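Local coordinates for DNAation factor-related protein 4 (Drosophila melanogaster, PDB 5XPC) that probably cleaves DNA as an apoptotic endonuclease, this piece being its CIDE domain, which assembles into larger oligomers that matter for DNA fragmentation, at residues Arg10-Arg19 / Leu63-Val74. Sequence-based numbering, arbitrary orientation.
Sequences RGYKVTDNER and LKSLPAQTLFIV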
ATOM      1  N   ARG B  10     -21.085  12.703  -2.680  1.00 25.58           N
ATOM      2  CA  ARG B  10     -20.394  11.706  -3.482  1.00 28.53           C
ATOM      3  C   ARG B  10     -21.316  10.515  -3.696  1.00 28.02           C
ATOM      4  O   ARG B  10     -22.224  10.263  -2.904  1.00 27.65           O
ATOM      5  CB  ARG B  10     -19.091  11.248  -2.824  1.00 27.89           C
ATOM      6  CG  ARG B  10     -18.151  12.395  -2.483  1.00 32.31           C
ATOM      7  CD  ARG B  10     -17.033  11.893  -1.600  1.00 36.17           C
ATOM      8  NE  ARG B  10     -15.978  11.283  -2.394  1.00 37.67           N
ATOM      9  CZ  ARG B  10     -15.249  10.242  -2.005  1.00 36.39           C
ATOM     10  NH1 ARG B  10     -15.470   9.661  -0.830  1.00 31.03           N
ATOM     11  NH2 ARG B  10     -14.299   9.779  -2.800  1.00 38.15           N
ATOM     12  N   GLY B  11     -21.076   9.790  -4.786  1.00 26.94           N
ATOM     13  CA  GLY B  11     -21.843   8.593  -5.085  1.00 27.01           C
ATOM     14  C   GLY B  11     -21.187   7.352  -4.498  1.00 28.20           C
ATOM     15  O   GLY B  11     -19.973   7.174  -4.589  1.00 28.21           O
ATOM     16  N   TYR B  12     -22.016   6.489  -3.905  1.00 23.40           N
ATOM     17  CA  TYR B  12     -21.572   5.226  -3.315  1.00 21.10           C
ATOM     18  C   TYR B  12     -22.540   4.117  -3.712  1.00 23.52           C
ATOM     19  O   TYR B  12     -23.673   4.377  -4.125  1.00 28.31           O
ATOM     20  CB  TYR B  12     -21.489   5.308  -1.775  1.00 23.20           C
ATOM     21  CG  TYR B  12     -20.596   6.417  -1.231  1.00 29.69           C
ATOM     22  CD1 TYR B  12     -21.139   7.594  -0.724  1.00 27.29           C
ATOM     23  CD2 TYR B  12     -19.208   6.278  -1.214  1.00 27.90           C
ATOM     24  CE1 TYR B  12     -20.320   8.610  -0.215  1.00 24.89           C
ATOM     25  CE2 TYR B  12     -18.386   7.285  -0.702  1.00 25.83           C
ATOM     26  CZ  TYR B  12     -18.944   8.445  -0.208  1.00 28.63           C
ATOM     27  OH  TYR B  12     -18.119   9.442   0.298  1.00 29.61           O
ATOM     28  N   LYS B  13     -22.099   2.864  -3.568  1.00 19.33           N
ATOM     29  CA  LYS B  13     -22.944   1.711  -3.855  1.00 19.45           C
ATOM     30  C   LYS B  13     -23.112   0.880  -2.590  1.00 21.52           C
ATOM     31  O   LYS B  13     -22.134   0.629  -1.875  1.00 22.91           O
ATOM     32  CB  LYS B  13     -22.359   0.856  -4.982  1.00 23.56           C
ATOM     33  CG  LYS B  13     -22.308   1.607  -6.314  1.00 27.00           C
ATOM     34  CD  LYS B  13     -21.582   0.816  -7.391  1.00 26.55           C
ATOM     35  CE  LYS B  13     -21.457   1.629  -8.672  1.00 27.41           C
ATOM     36  NZ  LYS B  13     -20.862   0.790  -9.750  1.00 31.20           N
ATOM     37  N   VAL B  14     -24.350   0.468  -2.321  1.00 21.67           N
ATOM     38  CA  VAL B  14     -24.711  -0.256  -1.103  1.00 21.12           C
ATOM     39  C   VAL B  14     -25.590  -1.440  -1.472  1.00 19.12           C
ATOM     40  O   VAL B  14     -26.556  -1.298  -2.235  1.00 23.58           O
ATOM     41  CB  VAL B  14     -25.442   0.649  -0.092  1.00 24.35           C
ATOM     42  CG1 VAL B  14     -25.868  -0.153   1.160  1.00 21.11           C
ATOM     43  CG2 VAL B  14     -24.562   1.832   0.301  1.00 24.30           C
ATOM     44  N   THR B  15     -25.266  -2.605  -0.920  1.00 22.93           N
ATOM     45  CA  THR B  15     -26.123  -3.768  -1.037  1.00 23.69           C
ATOM     46  C   THR B  15     -26.112  -4.483   0.307  1.00 25.38           C
ATOM     47  O   THR B  15     -25.410  -4.080   1.242  1.00 23.40           O
ATOM     48  CB  THR B  15     -25.659  -4.663  -2.208  1.00 23.51           C
ATOM     49  OG1 THR B  15     -26.617  -5.700  -2.455  1.00 28.55           O
ATOM     50  CG2 THR B  15     -24.263  -5.256  -1.932  1.00 22.11           C
ATOM     51  N   ASP B  16     -26.916  -5.528   0.423  1.00 25.89           N
ATOM     52  CA  ASP B  16     -26.931  -6.310   1.647  1.00 31.11           C
ATOM     53  C   ASP B  16     -26.020  -7.524   1.479  1.00 32.00           C
ATOM     54  O   ASP B  16     -25.392  -7.727   0.435  1.00 28.03           O
ATOM     55  CB  ASP B  16     -28.359  -6.699   2.046  1.00 30.59           C
ATOM     56  CG  ASP B  16     -29.116  -7.436   0.951  1.00 40.96           C
ATOM     57  OD1 ASP B  16     -28.497  -7.914  -0.019  1.00 43.62           O
ATOM     58  OD2 ASP B  16     -30.355  -7.553   1.080  1.00 47.35           O
ATOM     59  N   ASN B  17     -25.928  -8.331   2.534  1.00 31.34           N
ATOM     60  CA  ASN B  17     -24.959  -9.420   2.516  1.00 37.68           C
ATOM     61  C   ASN B  17     -25.302 -10.466   1.460  1.00 42.82           C
ATOM     62  O   ASN B  17     -24.406 -11.153   0.953  1.00 40.12           O
ATOM     63  CB  ASN B  17     -24.858 -10.053   3.900  1.00 38.79           C
ATOM     64  CG  ASN B  17     -23.551 -10.789   4.099  1.00 44.74           C
ATOM     65  OD1 ASN B  17     -22.504 -10.368   3.593  1.00 36.61           O
ATOM     66  ND2 ASN B  17     -23.598 -11.892   4.835  1.00 51.21           N
ATOM     67  N   GLU B  18     -26.575 -10.575   1.090  1.00 45.75           N
ATOM     68  CA  GLU B  18     -26.999 -11.528   0.072  1.00 49.74           C
ATOM     69  C   GLU B  18     -27.062 -10.926  -1.327  1.00 49.37           C
ATOM     70  O   GLU B  18     -27.405 -11.643  -2.276  1.00 52.25           O
ATOM     71  CB  GLU B  18     -28.358 -12.118   0.449  1.00 59.09           C
ATOM     72  CG  GLU B  18     -28.296 -13.043   1.641  1.00 69.90           C
ATOM     73  CD  GLU B  18     -27.305 -14.168   1.429  1.00 79.90           C
ATOM     74  OE1 GLU B  18     -27.320 -14.772   0.336  1.00 81.12           O
ATOM     75  OE2 GLU B  18     -26.495 -14.435   2.341  1.00 86.67           O
ATOM     76  N   ARG B  19     -26.738  -9.638  -1.477  1.00 39.23           N
ATOM     77  CA  ARG B  19     -26.748  -8.968  -2.778  1.00 40.26           C
ATOM     78  C   ARG B  19     -28.127  -9.050  -3.435  1.00 41.48           C
ATOM     79  O   ARG B  19     -28.246  -9.222  -4.649  1.00 48.01           O
ATOM     80  CB  ARG B  19     -25.666  -9.536  -3.704  1.00 38.85           C
ATOM     81  CG  ARG B  19     -24.256  -8.994  -3.470  1.00 41.22           C
ATOM     82  CD  ARG B  19     -23.611  -9.552  -2.196  1.00 37.26           C
ATOM     83  NE  ARG B  19     -22.174  -9.262  -2.145  1.00 38.34           N
ATOM     84  CZ  ARG B  19     -21.387  -9.521  -1.103  1.00 41.64           C
ATOM     85  NH1 ARG B  19     -21.891 -10.074  -0.003  1.00 34.79           N
ATOM     86  NH2 ARG B  19     -20.096  -9.219  -1.153  1.00 37.08           N
ATOM     87  N   LEU B  63     -14.684   7.001   5.493  1.00 30.03           N
ATOM     88  CA  LEU B  63     -15.569   7.016   4.328  1.00 27.74           C
ATOM     89  C   LEU B  63     -15.054   7.971   3.258  1.00 28.48           C
ATOM     90  O   LEU B  63     -14.982   7.628   2.071  1.00 25.40           O
ATOM     91  CB  LEU B  63     -16.991   7.412   4.734  1.00 27.30           C
ATOM     92  CG  LEU B  63     -17.924   7.630   3.525  1.00 26.46           C
ATOM     93  CD1 LEU B  63     -18.170   6.315   2.828  1.00 22.76           C
ATOM     94  CD2 LEU B  63     -19.264   8.236   3.928  1.00 23.33           C
ATOM     95  N   LYS B  64     -14.674   9.175   3.663  1.00 26.05           N
ATOM     96  CA  LYS B  64     -14.268  10.161   2.672  1.00 29.36           C
ATOM     97  C   LYS B  64     -12.877   9.903   2.121  1.00 30.56           C
ATOM     98  O   LYS B  64     -12.500  10.515   1.115  1.00 27.46           O
ATOM     99  CB  LYS B  64     -14.401  11.554   3.284  1.00 32.21           C
ATOM    100  CG  LYS B  64     -15.882  11.931   3.350  1.00 37.78           C
ATOM    101  CD  LYS B  64     -16.199  13.098   4.248  1.00 42.47           C
ATOM    102  CE  LYS B  64     -17.690  13.417   4.140  1.00 34.79           C
ATOM    103  NZ  LYS B  64     -18.178  14.244   5.283  1.00 36.76           N
ATOM    104  N   SER B  65     -12.118   8.993   2.732  1.00 27.37           N
ATOM    105  CA  SER B  65     -10.848   8.571   2.161  1.00 27.75           C
ATOM    106  C   SER B  65     -11.029   7.581   1.020  1.00 29.56           C
ATOM    107  O   SER B  65     -10.084   7.359   0.254  1.00 27.35           O
ATOM    108  CB  SER B  65      -9.967   7.939   3.243  1.00 28.25           C
ATOM    109  OG  SER B  65     -10.331   6.576   3.467  1.00 28.42           O
ATOM    110  N   LEU B  66     -12.219   6.973   0.899  1.00 29.01           N
ATOM    111  CA  LEU B  66     -12.441   5.951  -0.107  1.00 26.00           C
ATOM    112  C   LEU B  66     -12.794   6.584  -1.446  1.00 28.70           C
ATOM    113  O   LEU B  66     -13.336   7.694  -1.496  1.00 28.53           O
ATOM    114  CB  LEU B  66     -13.561   5.008   0.314  1.00 24.49           C
ATOM    115  CG  LEU B  66     -13.288   4.188   1.574  1.00 22.97           C
ATOM    116  CD1 LEU B  66     -14.590   3.620   2.152  1.00 24.02           C
ATOM    117  CD2 LEU B  66     -12.276   3.079   1.260  1.00 27.53           C
ATOM    118  N   PRO B  67     -12.486   5.897  -2.540  1.00 26.47           N
ATOM    119  CA  PRO B  67     -12.921   6.381  -3.858  1.00 29.73           C
ATOM    120  C   PRO B  67     -14.438   6.433  -3.939  1.00 28.90           C
ATOM    121  O   PRO B  67     -15.148   5.609  -3.349  1.00 27.85           O
ATOM    122  CB  PRO B  67     -12.354   5.339  -4.830  1.00 31.19           C
ATOM    123  CG  PRO B  67     -11.299   4.610  -4.060  1.00 33.95           C
ATOM    124  CD  PRO B  67     -11.721   4.644  -2.622  1.00 26.54           C
ATOM    125  N   ALA B  68     -14.938   7.421  -4.673  1.00 27.53           N
ATOM    126  CA  ALA B  68     -16.353   7.417  -5.015  1.00 29.56           C
ATOM    127  C   ALA B  68     -16.693   6.121  -5.746  1.00 30.37           C
ATOM    128  O   ALA B  68     -15.848   5.519  -6.414  1.00 25.93           O
ATOM    129  CB  ALA B  68     -16.704   8.628  -5.881  1.00 34.08           C
ATOM    130  N   GLN B  69     -17.941   5.680  -5.587  1.00 24.58           N
ATOM    131  CA  GLN B  69     -18.482   4.438  -6.142  1.00 25.41           C
ATOM    132  C   GLN B  69     -17.952   3.179  -5.457  1.00 26.42           C
ATOM    133  O   GLN B  69     -18.180   2.071  -5.961  1.00 26.25           O
ATOM    134  CB  GLN B  69     -18.246   4.339  -7.657  1.00 26.22           C
ATOM    135  CG  GLN B  69     -18.715   5.570  -8.422  1.00 26.26           C
ATOM    136  CD  GLN B  69     -20.220   5.774  -8.329  1.00 28.08           C
ATOM    137  OE1 GLN B  69     -20.968   4.823  -8.128  1.00 31.68           O
ATOM    138  NE2 GLN B  69     -20.668   7.019  -8.487  1.00 26.40           N
ATOM    139  N   THR B  70     -17.268   3.306  -4.318  1.00 22.78           N
ATOM    140  CA  THR B  70     -16.936   2.134  -3.510  1.00 24.79           C
ATOM    141  C   THR B  70     -18.211   1.386  -3.121  1.00 25.53           C
ATOM    142  O   THR B  70     -19.245   2.002  -2.853  1.00 24.94           O
ATOM    143  CB  THR B  70     -16.161   2.561  -2.255  1.00 27.87           C
ATOM    144  OG1 THR B  70     -14.864   3.055  -2.628  1.00 26.86           O
ATOM    145  CG2 THR B  70     -15.978   1.392  -1.273  1.00 28.93           C
ATOM    146  N   LEU B  71     -18.139   0.053  -3.112  1.00 23.66           N
ATOM    147  CA  LEU B  71     -19.267  -0.809  -2.773  1.00 23.37           C
ATOM    148  C   LEU B  71     -19.218  -1.214  -1.302  1.00 26.36           C
ATOM    149  O   LEU B  71     -18.202  -1.739  -0.830  1.00 28.04           O
ATOM    150  CB  LEU B  71     -19.271  -2.068  -3.643  1.00 25.66           C
ATOM    151  CG  LEU B  71     -20.309  -3.124  -3.234  1.00 29.02           C
ATOM    152  CD1 LEU B  71     -21.735  -2.566  -3.328  1.00 27.72           C
ATOM    153  CD2 LEU B  71     -20.174  -4.394  -4.083  1.00 30.21           C
ATOM    154  N   PHE B  72     -20.335  -1.005  -0.597  1.00 23.00           N
ATOM    155  CA  PHE B  72     -20.487  -1.355   0.809  1.00 23.82           C
ATOM    156  C   PHE B  72     -21.570  -2.412   0.985  1.00 25.97           C
ATOM    157  O   PHE B  72     -22.558  -2.438   0.243  1.00 24.20           O
ATOM    158  CB  PHE B  72     -20.853  -0.125   1.665  1.00 25.49           C
ATOM    159  CG  PHE B  72     -19.879   1.014   1.533  1.00 26.42           C
ATOM    160  CD1 PHE B  72     -18.649   0.960   2.162  1.00 28.44           C
ATOM    161  CD2 PHE B  72     -20.200   2.139   0.788  1.00 25.25           C
ATOM    162  CE1 PHE B  72     -17.733   2.010   2.031  1.00 29.00           C
ATOM    163  CE2 PHE B  72     -19.295   3.186   0.655  1.00 29.44           C
ATOM    164  CZ  PHE B  72     -18.063   3.118   1.283  1.00 25.66           C
ATOM    165  N   ILE B  73     -21.369  -3.283   1.976  1.00 24.01           N
ATOM    166  CA  ILE B  73     -22.423  -4.124   2.534  1.00 25.78           C
ATOM    167  C   ILE B  73     -22.971  -3.424   3.769  1.00 30.22           C
ATOM    168  O   ILE B  73     -22.202  -3.058   4.673  1.00 26.20           O
ATOM    169  CB  ILE B  73     -21.895  -5.519   2.912  1.00 27.92           C
ATOM    170  CG1 ILE B  73     -21.111  -6.138   1.751  1.00 32.49           C
ATOM    171  CG2 ILE B  73     -23.052  -6.414   3.400  1.00 29.51           C
ATOM    172  CD1 ILE B  73     -21.940  -6.350   0.521  1.00 30.97           C
ATOM    173  N   VAL B  74     -24.287  -3.239   3.832  1.00 26.79           N
ATOM    174  CA  VAL B  74     -24.920  -2.745   5.051  1.00 26.84           C
ATOM    175  C   VAL B  74     -25.421  -3.944   5.844  1.00 28.81           C
ATOM    176  O   VAL B  74     -26.033  -4.865   5.283  1.00 27.77           O
ATOM    177  CB  VAL B  74     -26.051  -1.743   4.755  1.00 26.71           C
ATOM    178  CG1 VAL B  74     -27.164  -2.371   3.912  1.00 28.87           C
ATOM    179  CG2 VAL B  74     -26.600  -1.161   6.073  1.00 25.13           C
TER
HETATM  180  O   HOH W   1     -18.044   0.766  -8.394  1.00 37.25           O
HETATM  181  O   HOH W   2     -27.076  -7.557   5.197  1.00 31.83           O
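Leu66 O, in the loop that follows helix 60-65, takes two hydrogen bonds from the end of the Arg10 guanidinium: a short one from NH2 (2.6 Å) and a more bent one from NH1 (3.0 Å, N-H...O 134°). The oxygen lies in the guanidinium plane, and a bend at chi3 (83°) turns the arginine chain toward it. NH1 also donates to Tyr12 OH, which sits tilted from that plane. With an alanine here instead of Arg10, Leu66 O would probably lose both donors and the tyrosine hydroxyl its guanidinium partner. Over one face of the Tyr12 ring sits Leu63 CD1, a CH-pi contact 4.0 Å from the centroid; Phe72 meets the same ring obliquely, with CE2 3.6 Å from Tyr12 CD2. These side chains and Val14 face helix 30-40. Strands 10-15 and 71-75 pair in parallel, as the central strands of the ubiquitin-like sheet do, through bonds such as Phe72 N to Lys13 O (2.7 Å). On the other face Thr15 CG2 touches Ile73 CD1 (3.6 Å), and that methyl lies over the centre of the Arg19 guanidinium, whose NH1 donates to Asn17 O and whose NH2 salt-bridges Asp84. Lys13 runs out extended past Gln69, a water joining NZ to Gln69 O. Lys13 NZ pairs with Asp53 and Gln69 OE1 with Tyr62 OH, both of a second subunit, so these polar ends serve the assembly while Arg10 and Arg19 bond within the chain.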